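Local coordinates for molybdopterin biosynthesis protein (Mycobacterium abscessus, PDB 3TCR) that probably takes part in molybdenum cofactor biosynthesis through a molybdopterin-binding domain, at residues E85-N96 with R117-L127. Residues are numbered along the deposited sequence; the frame is centred on the assembly and turned at random.
Sequences ENDLSEIQNAVN and RDVAPEATQPL
The guanidinium of R117 lies flat against the backbone of N86, whose carbonyl oxygen sits 3.2 Å above the guanidinium plane, over its centre; neither NE nor NH1 is angled to bond it. The bend at chi2 (78°) folds the arginine over N86, and NE forms a salt bridge with D53. Beside it, N86 OD1 accepts a weak, fairly straight bond (3.3 Å) from the backbone N of V119, at the N-cap position of helix 120-124. The amide of Q92 works differently: its extended chain brings NE2 to A123 O at 2.9 Å, with the oxygen almost in the amide plane and the donor tilted 17° from the carbonyl plane. Between these polar ends, A123 CB packs against I91 CG2 (3.7 Å) and L88 CG, while I91 CD1 reaches V119 CG2. Farther along, V95 CG1 meets L127 CD1 (3.7 Å), and the N96 amide lies against the leucine's other methyl, CD2. D87 caps helix 88-100, its OD2 accepting from E90 N and S89 OG. The axes of 88-96 and 120-124 cross at -55°, 8.7 Å apart at their closest approach. I91 also touches strands 44-51 and 76-84, so the contact joins neighbouring helices beside the parallel part of the sheet in an alpha/beta fold of the MoCF_biosynth family.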
loop_
_atom_site.group_PDB
_atom_site.type_symbol
_atom_site.label_atom_id
_atom_site.label_comp_id
_atom_site.label_asym_id
_atom_site.label_seq_id
_atom_site.Cartn_x
_atom_site.Cartn_y
_atom_site.Cartn_z
ATOM N N GLU A 85 -10.477 -24.913 4.821
ATOM C CA GLU A 85 -10.488 -24.821 3.375
ATOM C C GLU A 85 -10.398 -23.372 2.955
ATOM O O GLU A 85 -10.580 -22.471 3.766
ATOM C CB GLU A 85 -11.803 -25.387 2.824
ATOM C CG GLU A 85 -11.991 -26.876 3.068
ATOM C CD GLU A 85 -13.393 -27.399 2.691
ATOM O OE1 GLU A 85 -14.410 -26.753 3.005
ATOM O OE2 GLU A 85 -13.478 -28.483 2.119
ATOM N N ASN A 86 -10.200 -23.164 1.660
ATOM C CA ASN A 86 -10.299 -21.839 1.047
ATOM C C ASN A 86 -11.732 -21.474 0.885
ATOM O O ASN A 86 -12.291 -21.552 -0.214
ATOM C CB ASN A 86 -9.616 -21.797 -0.333
ATOM C CG ASN A 86 -8.256 -21.158 -0.276
ATOM O OD1 ASN A 86 -8.132 -19.965 0.050
ATOM N ND2 ASN A 86 -7.230 -21.951 -0.491
ATOM N N ASP A 87 -12.294 -21.040 1.999
ATOM C CA ASP A 87 -13.698 -20.843 2.153
ATOM C C ASP A 87 -13.864 -19.710 3.133
ATOM O O ASP A 87 -13.491 -19.819 4.316
ATOM C CB ASP A 87 -14.344 -22.101 2.708
ATOM C CG ASP A 87 -15.826 -21.931 2.929
ATOM O OD1 ASP A 87 -16.578 -22.282 1.998
ATOM O OD2 ASP A 87 -16.239 -21.412 3.991
ATOM N N LEU A 88 -14.472 -18.643 2.635
ATOM C CA LEU A 88 -14.620 -17.416 3.369
ATOM C C LEU A 88 -15.216 -17.576 4.777
ATOM O O LEU A 88 -14.624 -17.102 5.747
ATOM C CB LEU A 88 -15.431 -16.429 2.524
ATOM C CG LEU A 88 -15.405 -15.007 3.088
ATOM C CD1 LEU A 88 -15.150 -14.007 1.951
ATOM C CD2 LEU A 88 -16.695 -14.729 3.901
ATOM N N SER A 89 -16.347 -18.263 4.895
ATOM C CA SER A 89 -16.972 -18.422 6.199
ATOM C C SER A 89 -16.175 -19.305 7.153
ATOM O O SER A 89 -16.159 -19.062 8.338
ATOM C CB SER A 89 -18.420 -18.915 6.077
ATOM O OG SER A 89 -18.432 -20.269 5.716
ATOM N N GLU A 90 -15.483 -20.312 6.644
ATOM C CA GLU A 90 -14.616 -21.125 7.511
ATOM C C GLU A 90 -13.431 -20.340 8.040
ATOM O O GLU A 90 -13.087 -20.436 9.211
ATOM C CB GLU A 90 -14.072 -22.362 6.780
ATOM C CG GLU A 90 -15.094 -23.436 6.469
ATOM C CD GLU A 90 -14.458 -24.646 5.749
ATOM O OE1 GLU A 90 -15.175 -25.282 4.944
ATOM O OE2 GLU A 90 -13.242 -24.964 5.988
ATOM N N ILE A 91 -12.787 -19.592 7.164
ATOM C CA ILE A 91 -11.690 -18.741 7.570
ATOM C C ILE A 91 -12.163 -17.709 8.606
ATOM O O ILE A 91 -11.487 -17.482 9.614
ATOM C CB ILE A 91 -11.044 -17.989 6.393
ATOM C CG1 ILE A 91 -10.509 -18.979 5.358
ATOM C CG2 ILE A 91 -9.919 -17.089 6.928
ATOM C CD1 ILE A 91 -10.159 -18.384 3.998
ATOM N N GLN A 92 -13.315 -17.094 8.363
ATOM C CA GLN A 92 -13.854 -16.098 9.290
ATOM C C GLN A 92 -14.171 -16.735 10.642
ATOM O O GLN A 92 -13.841 -16.175 11.718
ATOM C CB GLN A 92 -15.080 -15.374 8.663
ATOM C CG GLN A 92 -14.652 -14.388 7.544
ATOM C CD GLN A 92 -15.784 -13.446 7.113
ATOM O OE1 GLN A 92 -16.935 -13.749 7.330
ATOM N NE2 GLN A 92 -15.450 -12.301 6.520
ATOM N N ASN A 93 -14.754 -17.926 10.614
ATOM C CA ASN A 93 -15.076 -18.612 11.850
ATOM C C ASN A 93 -13.810 -18.866 12.673
ATOM O O ASN A 93 -13.814 -18.690 13.898
ATOM C CB ASN A 93 -15.788 -19.955 11.614
ATOM C CG ASN A 93 -17.259 -19.786 11.249
ATOM O OD1 ASN A 93 -17.874 -18.774 11.585
ATOM N ND2 ASN A 93 -17.834 -20.780 10.570
ATOM N N ALA A 94 -12.769 -19.326 11.993
ATOM C CA ALA A 94 -11.504 -19.648 12.644
ATOM C C ALA A 94 -10.912 -18.377 13.283
ATOM O O ALA A 94 -10.547 -18.377 14.456
ATOM C CB ALA A 94 -10.516 -20.290 11.636
ATOM N N VAL A 95 -10.822 -17.293 12.515
ATOM C CA VAL A 95 -10.263 -16.053 13.070
ATOM C C VAL A 95 -11.142 -15.488 14.212
ATOM O O VAL A 95 -10.635 -15.104 15.273
ATOM C CB VAL A 95 -10.060 -15.014 11.973
ATOM C CG1 VAL A 95 -9.674 -13.656 12.575
ATOM C CG2 VAL A 95 -9.013 -15.511 10.966
ATOM N N ASN A 96 -12.453 -15.428 13.991
ATOM C CA ASN A 96 -13.385 -14.863 14.986
ATOM C C ASN A 96 -13.317 -15.687 16.270
ATOM O O ASN A 96 -13.475 -15.140 17.356
ATOM C CB ASN A 96 -14.849 -14.813 14.475
ATOM C CG ASN A 96 -15.097 -13.673 13.503
ATOM O OD1 ASN A 96 -14.427 -12.675 13.567
ATOM N ND2 ASN A 96 -16.036 -13.846 12.576
ATOM N N ARG A 117 -10.027 -19.121 -5.925
ATOM C CA ARG A 117 -10.123 -19.956 -4.738
ATOM C C ARG A 117 -9.391 -19.321 -3.514
ATOM O O ARG A 117 -9.858 -19.445 -2.380
ATOM C CB ARG A 117 -9.614 -21.376 -5.097
ATOM C CG ARG A 117 -9.769 -22.447 -4.005
ATOM C CD ARG A 117 -11.204 -23.000 -3.898
ATOM N NE ARG A 117 -11.420 -23.775 -2.668
ATOM C CZ ARG A 117 -12.601 -24.188 -2.197
ATOM N NH1 ARG A 117 -12.664 -24.879 -1.059
ATOM N NH2 ARG A 117 -13.729 -23.926 -2.849
ATOM N N ASP A 118 -8.320 -18.570 -3.754
ATOM C CA ASP A 118 -7.582 -17.834 -2.696
ATOM C C ASP A 118 -8.399 -16.681 -2.069
ATOM O O ASP A 118 -8.430 -15.560 -2.620
ATOM C CB ASP A 118 -6.298 -17.203 -3.262
ATOM C CG ASP A 118 -5.281 -18.225 -3.743
ATOM O OD1 ASP A 118 -4.685 -18.932 -2.898
ATOM O OD2 ASP A 118 -5.036 -18.275 -4.995
ATOM N N VAL A 119 -9.000 -16.920 -0.899
ATOM C CA VAL A 119 -9.887 -15.940 -0.302
ATOM C C VAL A 119 -9.526 -15.513 1.123
ATOM O O VAL A 119 -10.314 -14.837 1.751
ATOM C CB VAL A 119 -11.360 -16.401 -0.364
ATOM C CG1 VAL A 119 -11.806 -16.571 -1.830
ATOM C CG2 VAL A 119 -11.559 -17.688 0.421
ATOM N N ALA A 120 -8.327 -15.828 1.600
ATOM C CA ALA A 120 -7.885 -15.359 2.908
ATOM C C ALA A 120 -8.001 -13.816 3.098
ATOM O O ALA A 120 -8.526 -13.351 4.089
ATOM C CB ALA A 120 -6.447 -15.837 3.199
ATOM N N PRO A 121 -7.538 -13.028 2.127
ATOM C CA PRO A 121 -7.645 -11.580 2.319
ATOM C C PRO A 121 -9.090 -11.066 2.354
ATOM O O PRO A 121 -9.440 -10.241 3.206
ATOM C CB PRO A 121 -6.885 -11.010 1.134
ATOM C CG PRO A 121 -6.043 -12.157 0.616
ATOM C CD PRO A 121 -6.880 -13.372 0.859
ATOM N N GLU A 122 -9.919 -11.551 1.438
ATOM C CA GLU A 122 -11.359 -11.209 1.420
ATOM C C GLU A 122 -12.025 -11.605 2.729
ATOM O O GLU A 122 -12.913 -10.895 3.213
ATOM C CB GLU A 122 -12.082 -11.959 0.298
ATOM C CG GLU A 122 -11.807 -11.453 -1.110
ATOM C CD GLU A 122 -10.480 -11.903 -1.711
ATOM O OE1 GLU A 122 -9.704 -12.656 -1.098
ATOM O OE2 GLU A 122 -10.208 -11.455 -2.839
ATOM N N ALA A 123 -11.605 -12.740 3.294
ATOM C CA ALA A 123 -12.200 -13.242 4.546
ATOM C C ALA A 123 -11.765 -12.381 5.733
ATOM O O ALA A 123 -12.552 -12.142 6.654
ATOM C CB ALA A 123 -11.854 -14.701 4.806
ATOM N N THR A 124 -10.509 -11.931 5.687
ATOM C CA THR A 124 -9.883 -11.193 6.788
ATOM C C THR A 124 -10.272 -9.713 6.883
ATOM O O THR A 124 -10.616 -9.244 7.958
ATOM C CB THR A 124 -8.349 -11.361 6.730
ATOM O OG1 THR A 124 -8.064 -12.762 6.778
ATOM C CG2 THR A 124 -7.612 -10.643 7.913
ATOM N N GLN A 125 -10.167 -8.992 5.776
ATOM C CA GLN A 125 -10.394 -7.540 5.727
ATOM C C GLN A 125 -11.675 -7.074 6.455
ATOM O O GLN A 125 -11.600 -6.138 7.268
ATOM C CB GLN A 125 -10.377 -7.028 4.275
ATOM C CG GLN A 125 -10.493 -5.494 4.110
ATOM C CD GLN A 125 -9.248 -4.755 4.584
ATOM O OE1 GLN A 125 -8.132 -5.286 4.492
ATOM N NE2 GLN A 125 -9.431 -3.532 5.119
ATOM N N PRO A 126 -12.829 -7.732 6.224
ATOM C CA PRO A 126 -14.047 -7.229 6.921
ATOM C C PRO A 126 -14.057 -7.391 8.430
ATOM O O PRO A 126 -14.905 -6.784 9.109
ATOM C CB PRO A 126 -15.212 -8.036 6.296
ATOM C CG PRO A 126 -14.627 -8.710 5.074
ATOM C CD PRO A 126 -13.122 -8.791 5.258
ATOM N N LEU A 127 -13.160 -8.200 8.960
ATOM C CA LEU A 127 -13.061 -8.405 10.418
ATOM C C LEU A 127 -12.173 -7.373 11.108
ATOM O O LEU A 127 -12.088 -7.345 12.350
ATOM C CB LEU A 127 -12.480 -9.803 10.715
ATOM C CG LEU A 127 -13.127 -10.995 10.008
ATOM C CD1 LEU A 127 -12.386 -12.255 10.432
ATOM C CD2 LEU A 127 -14.614 -11.041 10.357
HETATM O O HOH W 1 -16.187 -22.924 -0.806
#